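Local atomic coordinates of tubulin-like protein CetZ (Methanosaeta thermophila, PDB entry 3ZID), a protein that binds GTP, belongs to the tubulin/FtsZ superfamily of GTPases and is probably involved in controlling archaeal cell shape. Residues 176-181 and 255-260. Residues are numbered along the deposited sequence; the frame is centred on the assembly and turned at random.
With GDP (guanosine-5'-diphosphate), chain C.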
# COMPACT_ATOMS: atom_id res chain seq x y z
N ASN A 176 -2.72 6.39 5.27
CA ASN A 176 -2.27 7.78 5.34
C ASN A 176 -2.78 8.48 6.60
O ASN A 176 -2.08 9.30 7.19
CB ASN A 176 -2.71 8.58 4.10
CG ASN A 176 -1.72 8.53 2.95
OD1 ASN A 176 -0.65 7.91 3.05
ND2 ASN A 176 -2.07 9.18 1.84
N GLN A 177 -4.00 8.16 7.01
CA GLN A 177 -4.61 8.84 8.14
C GLN A 177 -3.87 8.55 9.43
O GLN A 177 -3.48 9.47 10.15
CB GLN A 177 -6.09 8.45 8.28
CG GLN A 177 -6.84 9.23 9.36
CD GLN A 177 -6.75 10.74 9.15
OE1 GLN A 177 -7.01 11.24 8.05
NE2 GLN A 177 -6.38 11.47 10.21
N TYR A 178 -3.65 7.27 9.70
CA TYR A 178 -2.97 6.88 10.91
C TYR A 178 -1.54 7.43 10.91
O TYR A 178 -1.01 7.81 11.95
CB TYR A 178 -2.95 5.36 11.02
CG TYR A 178 -2.31 4.89 12.31
CD1 TYR A 178 -2.94 5.11 13.53
CD2 TYR A 178 -1.06 4.28 12.31
CE1 TYR A 178 -2.37 4.69 14.72
CE2 TYR A 178 -0.47 3.86 13.50
CZ TYR A 178 -1.13 4.07 14.70
OH TYR A 178 -0.55 3.67 15.89
N LEU A 179 -0.93 7.51 9.72
CA LEU A 179 0.47 7.90 9.63
C LEU A 179 0.63 9.41 9.48
O LEU A 179 1.74 9.94 9.62
CB LEU A 179 1.15 7.17 8.46
CG LEU A 179 1.19 5.64 8.56
CD1 LEU A 179 1.87 5.02 7.34
CD2 LEU A 179 1.88 5.17 9.83
N LYS A 180 -0.49 10.09 9.26
CA LYS A 180 -0.56 11.54 9.07
C LYS A 180 0.19 12.32 10.14
O LYS A 180 -0.02 12.10 11.34
CB LYS A 180 -2.02 11.99 9.09
CG LYS A 180 -2.24 13.47 8.78
CD LYS A 180 -3.71 13.83 8.95
CE LYS A 180 -4.06 13.82 10.45
NZ LYS A 180 -5.46 14.27 10.79
N ARG A 181 1.07 13.21 9.69
CA ARG A 181 1.88 14.06 10.56
C ARG A 181 2.07 15.38 9.85
O ARG A 181 1.78 15.49 8.66
CB ARG A 181 3.26 13.44 10.87
CG ARG A 181 3.23 12.06 11.49
CD ARG A 181 2.54 12.09 12.84
NE ARG A 181 1.89 10.82 13.12
CZ ARG A 181 2.49 9.81 13.72
NH1 ARG A 181 3.77 9.92 14.08
NH2 ARG A 181 1.84 8.68 13.95
N ARG A 255 3.20 -3.13 17.55
CA ARG A 255 2.19 -2.32 18.19
C ARG A 255 1.79 -1.34 17.11
O ARG A 255 2.59 -1.07 16.20
CB ARG A 255 2.77 -1.62 19.41
CG ARG A 255 4.03 -0.87 19.11
CD ARG A 255 4.59 -0.18 20.33
NE ARG A 255 5.66 0.74 19.94
CZ ARG A 255 6.34 1.51 20.79
NH1 ARG A 255 6.06 1.47 22.09
NH2 ARG A 255 7.30 2.31 20.34
N GLU A 256 0.60 -0.75 17.27
CA GLU A 256 0.00 0.10 16.23
C GLU A 256 0.95 1.16 15.73
O GLU A 256 1.10 1.35 14.52
CB GLU A 256 -1.25 0.80 16.77
CG GLU A 256 -2.47 -0.08 16.96
CD GLU A 256 -2.51 -0.76 18.32
OE1 GLU A 256 -1.47 -0.77 19.02
OE2 GLU A 256 -3.60 -1.27 18.69
N VAL A 257 1.62 1.82 16.66
CA VAL A 257 2.55 2.90 16.35
C VAL A 257 3.67 2.42 15.42
O VAL A 257 4.30 3.21 14.73
CB VAL A 257 3.09 3.55 17.65
CG1 VAL A 257 4.02 4.71 17.35
CG2 VAL A 257 1.90 4.03 18.48
N GLY A 258 3.90 1.11 15.38
CA GLY A 258 4.98 0.53 14.59
C GLY A 258 4.53 0.09 13.20
O GLY A 258 5.36 -0.17 12.31
N LEU A 259 3.21 -0.03 13.01
CA LEU A 259 2.60 -0.54 11.79
C LEU A 259 2.27 0.55 10.75
O LEU A 259 2.12 1.71 11.11
CB LEU A 259 1.32 -1.30 12.14
CG LEU A 259 1.51 -2.47 13.12
CD1 LEU A 259 0.15 -3.03 13.51
CD2 LEU A 259 2.41 -3.55 12.56
N LEU A 260 2.16 0.19 9.48
CA LEU A 260 1.78 1.15 8.44
C LEU A 260 0.25 1.33 8.39
O LEU A 260 -0.28 2.31 7.84
CB LEU A 260 2.30 0.69 7.08
CG LEU A 260 3.82 0.69 6.89
CD1 LEU A 260 4.14 0.10 5.55
CD2 LEU A 260 4.38 2.10 6.98
PB GDP C . -3.36 9.33 -9.19
O1B GDP C . -3.22 7.82 -9.04
O2B GDP C . -2.05 9.91 -9.70
O3B GDP C . -4.48 9.61 -10.17
O3A GDP C . -3.78 9.98 -7.79
PA GDP C . -2.84 9.94 -6.48
O1A GDP C . -2.29 11.29 -6.19
O2A GDP C . -1.77 8.87 -6.54
O5' GDP C . -3.93 9.48 -5.41
C5' GDP C . -4.34 10.41 -4.42
C4' GDP C . -4.29 9.70 -3.08
O4' GDP C . -2.93 9.38 -2.80
C3' GDP C . -4.75 10.64 -2.00
O3' GDP C . -5.27 9.84 -0.94
C2' GDP C . -3.47 11.31 -1.59
O2' GDP C . -3.57 11.74 -0.24
C1' GDP C . -2.47 10.18 -1.70
N9 GDP C . -1.11 10.58 -2.06
C8 GDP C . -0.73 11.34 -3.11
N7 GDP C . 0.62 11.44 -3.15
C5 GDP C . 1.10 10.73 -2.11
C6 GDP C . 2.43 10.39 -1.58
O6 GDP C . 3.45 10.85 -2.11
N1 GDP C . 2.49 9.61 -0.50
C2 GDP C . 1.40 9.12 0.10
N2 GDP C . 1.57 8.35 1.20
N3 GDP C . 0.14 9.37 -0.32
C4 GDP C . -0.05 10.15 -1.41
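The domain interface of this tubulin/FtsZ-type GTPase runs beside its guanine pocket: the short helix 176-179, following outermost strand 172-175, lies against the loop between helix 246-252 and strand 270-279. N176 OD1 accepts a hydrogen bond from GDP N2 (2.9 Å), and N176 ND2 donates one to GDP N3 (3.1 Å, N-H...N 166°), so one amide pairs with both the amino group and the ring nitrogen N3 of the guanine. An alanine here would remove both bonds and would probably weaken the hold on the base. Nucleotide-binding and C-terminal domains joined through a central helix, here 186-210, are the common plan of tubulin and FtsZ; Y190 and I193 of that helix pack on N176. Y178, its CG anti to the backbone N (chi1 -177°), sends its ring out to the 3-10 turn 256-258. Y178 OH comes 3.1 Å from E256 CB and packs against the turn by contact, its angles to E256 O and V257 N being poor for hydrogen bonding. On the buried side L179 crosses L260 obliquely, its methyls resting on the carbonyls of L259 and L260, with L179 CD1 3.5 Å from L260 O; L260 continues onto T233 and L234 of strand 232-238.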